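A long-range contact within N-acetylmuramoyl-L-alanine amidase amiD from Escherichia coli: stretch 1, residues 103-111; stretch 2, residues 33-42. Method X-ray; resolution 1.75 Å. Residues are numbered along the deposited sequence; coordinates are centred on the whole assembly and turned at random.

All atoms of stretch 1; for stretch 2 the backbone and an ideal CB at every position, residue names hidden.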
# COMPACT_ATOMS: atom_id res chain seq x y z
N ILE A 103 -6.18 5.62 0.75
CA ILE A 103 -5.81 7.04 0.66
C ILE A 103 -5.40 7.38 -0.75
O ILE A 103 -4.43 6.79 -1.28
CB ILE A 103 -4.70 7.42 1.66
CG1 ILE A 103 -5.23 7.22 3.09
CG2 ILE A 103 -4.28 8.91 1.47
CD1 ILE A 103 -4.16 7.32 4.12
N GLU A 104 -6.08 8.36 -1.33
CA GLU A 104 -5.74 8.87 -2.67
C GLU A 104 -4.99 10.20 -2.55
O GLU A 104 -5.41 11.12 -1.82
CB GLU A 104 -7.01 9.06 -3.50
CG GLU A 104 -7.64 7.75 -4.00
CD GLU A 104 -7.31 7.50 -5.43
OE1 GLU A 104 -7.26 8.47 -6.19
OE2 GLU A 104 -7.15 6.35 -5.84
N LEU A 105 -3.88 10.27 -3.27
CA LEU A 105 -2.95 11.40 -3.33
C LEU A 105 -3.04 12.05 -4.72
O LEU A 105 -2.81 11.40 -5.74
CB LEU A 105 -1.53 10.92 -3.05
CG LEU A 105 -1.25 10.06 -1.80
CD1 LEU A 105 0.24 9.72 -1.69
CD2 LEU A 105 -1.68 10.84 -0.57
N GLU A 106 -3.38 13.32 -4.73
CA GLU A 106 -3.47 14.05 -5.99
C GLU A 106 -2.05 14.12 -6.55
O GLU A 106 -1.17 14.75 -5.97
CB GLU A 106 -4.03 15.46 -5.82
CG GLU A 106 -4.09 16.25 -7.14
CD GLU A 106 -4.17 17.79 -6.99
OE1 GLU A 106 -3.98 18.47 -8.01
OE2 GLU A 106 -4.44 18.30 -5.88
N ASN A 107 -1.85 13.44 -7.66
CA ASN A 107 -0.53 13.40 -8.29
C ASN A 107 -0.78 12.89 -9.70
O ASN A 107 -1.67 12.08 -9.89
CB ASN A 107 0.40 12.46 -7.47
CG ASN A 107 1.73 12.17 -8.19
OD1 ASN A 107 1.79 11.29 -9.08
ND2 ASN A 107 2.79 12.91 -7.83
N ARG A 108 -0.02 13.38 -10.68
CA ARG A 108 -0.28 13.09 -12.09
C ARG A 108 0.00 11.65 -12.55
O ARG A 108 -0.45 11.24 -13.64
CB ARG A 108 0.48 14.10 -12.98
CG ARG A 108 0.60 13.73 -14.45
CD ARG A 108 1.79 14.48 -15.12
NE ARG A 108 2.22 15.59 -14.28
CZ ARG A 108 3.47 15.84 -13.88
NH1 ARG A 108 4.50 15.11 -14.29
NH2 ARG A 108 3.68 16.87 -13.07
N GLY A 109 0.73 10.89 -11.73
CA GLY A 109 1.22 9.56 -12.13
C GLY A 109 2.26 9.61 -13.23
O GLY A 109 3.14 10.51 -13.23
N TRP A 110 2.17 8.66 -14.17
CA TRP A 110 3.09 8.57 -15.30
C TRP A 110 2.57 9.16 -16.60
O TRP A 110 1.36 9.17 -16.87
CB TRP A 110 3.57 7.13 -15.56
CG TRP A 110 2.48 6.16 -15.89
CD1 TRP A 110 1.88 5.29 -15.03
CD2 TRP A 110 1.89 5.92 -17.17
NE1 TRP A 110 0.94 4.55 -15.68
CE2 TRP A 110 0.93 4.91 -17.00
CE3 TRP A 110 2.08 6.47 -18.46
CZ2 TRP A 110 0.15 4.42 -18.06
CZ3 TRP A 110 1.30 5.99 -19.51
CH2 TRP A 110 0.35 4.98 -19.30
N GLN A 111 3.50 9.67 -17.39
CA GLN A 111 3.21 10.14 -18.72
C GLN A 111 4.36 9.66 -19.59
O GLN A 111 5.52 9.85 -19.22
CB GLN A 111 3.14 11.66 -18.72
CG GLN A 111 1.87 12.23 -19.32
CD GLN A 111 1.48 13.56 -18.71
OE1 GLN A 111 2.30 14.47 -18.61
NE2 GLN A 111 0.23 13.67 -18.28
N UNK A 33 -3.86 1.21 2.04
CA UNK A 33 -3.46 1.26 0.63
C UNK A 33 -3.22 2.72 0.10
O UNK A 33 -4.10 3.56 0.18
CB UNK A 33 -4.54 0.58 -0.21
N UNK A 34 -2.04 2.97 -0.47
CA UNK A 34 -1.71 4.29 -1.03
C UNK A 34 -1.93 4.33 -2.55
O UNK A 34 -1.48 3.43 -3.27
CB UNK A 34 -0.26 4.65 -0.71
N UNK A 35 -2.61 5.37 -3.02
CA UNK A 35 -2.92 5.57 -4.45
C UNK A 35 -2.45 6.93 -4.90
O UNK A 35 -2.30 7.83 -4.05
CB UNK A 35 -4.42 5.42 -4.72
N UNK A 36 -2.27 7.12 -6.21
CA UNK A 36 -2.38 8.47 -6.81
C UNK A 36 -3.63 8.58 -7.69
O UNK A 36 -4.18 7.57 -8.17
CB UNK A 36 -1.13 8.79 -7.64
N UNK A 37 -4.03 9.82 -7.97
CA UNK A 37 -5.31 10.08 -8.64
C UNK A 37 -5.16 10.06 -10.15
O UNK A 37 -6.11 9.77 -10.88
CB UNK A 37 -5.88 11.43 -8.20
N UNK A 38 -3.95 10.36 -10.61
CA UNK A 38 -3.68 10.70 -12.02
C UNK A 38 -4.62 11.73 -12.59
O UNK A 38 -5.07 11.59 -13.72
CB UNK A 38 -3.75 9.44 -12.88
N UNK A 39 -4.92 12.79 -11.82
CA UNK A 39 -5.88 13.82 -12.23
C UNK A 39 -5.87 14.94 -11.16
O UNK A 39 -5.35 14.75 -10.05
CB UNK A 39 -7.28 13.23 -12.40
N UNK A 40 -6.43 16.10 -11.52
CA UNK A 40 -6.41 17.30 -10.69
C UNK A 40 -7.40 17.18 -9.55
O UNK A 40 -8.23 16.29 -9.56
CB UNK A 40 -6.72 18.54 -11.53
N UNK A 41 -7.35 18.10 -8.59
CA UNK A 41 -8.17 17.89 -7.40
C UNK A 41 -9.67 17.80 -7.67
O UNK A 41 -10.36 16.85 -7.24
CB UNK A 41 -7.91 19.02 -6.41
N UNK A 42 -10.21 18.83 -8.33
CA UNK A 42 -11.67 18.90 -8.55
C UNK A 42 -12.13 17.68 -9.33
O UNK A 42 -13.11 17.05 -8.95
CB UNK A 42 -12.05 20.18 -9.30

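Position 33 joins the paired strands: its O accepts a hydrogen bond from Ile-103 N (3.0 Å between these atoms). Its CB points sideways, 5.4 Å from Ile-103 N, so stretch 1 makes little demand on the side chain, and the extended backbone suits any beta-branched residue. It is Val-33.

Position 34 bridges Ile-103 in parallel register, and its CB points to the same face of the sheet as the side chains of Ile-103 and Leu-105. A branched aliphatic residue could fill the space between these two, though other apolar residues would also fit. Ile-34 does so with both branches: its CG2 packs 3.6 Å from Leu-105 CD1, and its CD1 reaches to 4.3 Å from Ile-103 CB.

Position 35 holds its backbone between two rungs, N donating to Ile-103 O (2.9 Å) and O accepting from Leu-105 N (3.0 Å). Its CB turns to the face that carries Glu-104 and lies tight against Glu-104 OE2. A carboxylate so near favours a polar or positively charged residue, but the backbone alone cannot choose among them. The residue is His-35, whose CB is 3.0 Å from Glu-104 OE2; Ile-103 O lies at the edge of its ring, and both ring nitrogens are hydrogen-bonded elsewhere in the structure.

Position 36 bridges Leu-105, and its CA makes a CA-H...O contact with Leu-105 O at 3.1 Å. The CB sits near Asn-107 CB and points along the path to Gly-109, which presents a bare CA. A flat, large side chain suits this opening, and an aromatic ring best. Tyr-36, with chi1 p, lays one ring face over Gly-109 CA, 3.6 Å from Tyr-36 CZ, in a CH-pi contact. A CB on Gly-109 would clash with the ring, and the positive phi there also favours glycine. Beyond the ring, Tyr-36 OH comes within 3.5 Å of Trp-110 CD1.

Position 37 ends the ladder, its N donating to Leu-105 O (3.0 Å). Its CB points sideways; with Asn-107 N as a donor nearby and Glu-104 OE1 3.8 Å from the ideal CB of position 37, a small neutral side chain with an acceptor, such as Ser or Thr, would suit. In Thr-37, OG1 accepts a weak bond from Asn-107 N at 3.4 Å and donates to the backbone O of position 39, while CG2 rests 3.3 Å from Glu-104 OE1.

At position 38 phi is positive, which favours Gly, Asn or Asp; CB points away overall yet touches stretch 1. Ala-38 is small, and its N gives a weak hydrogen bond to Asn-107 O (2.9 Å).

Positions 39 and 40 point away, so stretch 1 scarcely constrains them. Many residues, polar ones included, would fit 39; position 40, right before the helix, suits Asp, Asn, Ser or Thr, whose side chains can cap a backbone N. Asp-39 OD1 accepts from Asp-40 N, and the Asp-40 side chain caps a backbone N just past the stretch.

Position 41 starts that helix beside the Glu-106 carboxylate, and many residues would fit. Phe-41 sets its CB 3.6 Å from Glu-106 OE2 while its ring leads away; a water bridges its N to Glu-106 OE1. Position 42 is helical and has nothing of stretch 1 within 5.5 Å of its ideal CB, so stretch 1 sets no preference; it is Asp-42.

Stretch 2 33-42: VIHYTADDFD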
# COMPACT_ATOMS: atom_id res chain seq x y z
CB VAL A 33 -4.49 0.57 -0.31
CG1 VAL A 33 -3.98 0.60 -1.74
CG2 VAL A 33 -4.75 -0.88 0.11
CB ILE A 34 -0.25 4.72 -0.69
CG1 ILE A 34 0.01 4.54 0.81
CG2 ILE A 34 -0.02 6.16 -1.04
CD1 ILE A 34 -0.92 5.41 1.72
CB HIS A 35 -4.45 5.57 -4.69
CG HIS A 35 -5.16 4.31 -4.27
ND1 HIS A 35 -5.44 3.30 -5.16
CD2 HIS A 35 -5.68 3.93 -3.08
CE1 HIS A 35 -6.06 2.33 -4.52
NE2 HIS A 35 -6.21 2.68 -3.25
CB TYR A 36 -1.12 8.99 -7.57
CG TYR A 36 -0.60 8.10 -8.68
CD1 TYR A 36 -1.42 7.69 -9.75
CD2 TYR A 36 0.73 7.63 -8.67
CE1 TYR A 36 -0.94 6.82 -10.74
CE2 TYR A 36 1.23 6.80 -9.69
CZ TYR A 36 0.38 6.38 -10.71
OH TYR A 36 0.83 5.53 -11.72
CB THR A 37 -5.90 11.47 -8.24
OG1 THR A 37 -5.04 12.56 -8.62
CG2 THR A 37 -6.15 11.55 -6.80
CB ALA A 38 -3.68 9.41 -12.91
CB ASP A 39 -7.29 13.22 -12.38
CG ASP A 39 -8.17 13.95 -13.41
OD1 ASP A 39 -7.76 15.00 -13.96
OD2 ASP A 39 -9.31 13.46 -13.66
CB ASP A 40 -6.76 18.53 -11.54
CG ASP A 40 -8.16 18.46 -12.10
OD1 ASP A 40 -9.11 18.78 -11.36
OD2 ASP A 40 -8.33 18.09 -13.27
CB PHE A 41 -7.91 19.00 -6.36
CG PHE A 41 -8.64 18.75 -5.07
CD1 PHE A 41 -8.17 17.79 -4.18
CD2 PHE A 41 -9.82 19.41 -4.79
CE1 PHE A 41 -8.85 17.54 -2.98
CE2 PHE A 41 -10.49 19.14 -3.60
CZ PHE A 41 -9.99 18.20 -2.71
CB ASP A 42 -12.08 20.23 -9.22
CG ASP A 42 -11.74 21.44 -8.35
OD1 ASP A 42 -11.68 21.31 -7.11
OD2 ASP A 42 -11.52 22.54 -8.91
O HOH W 1 -5.97 20.44 -8.74
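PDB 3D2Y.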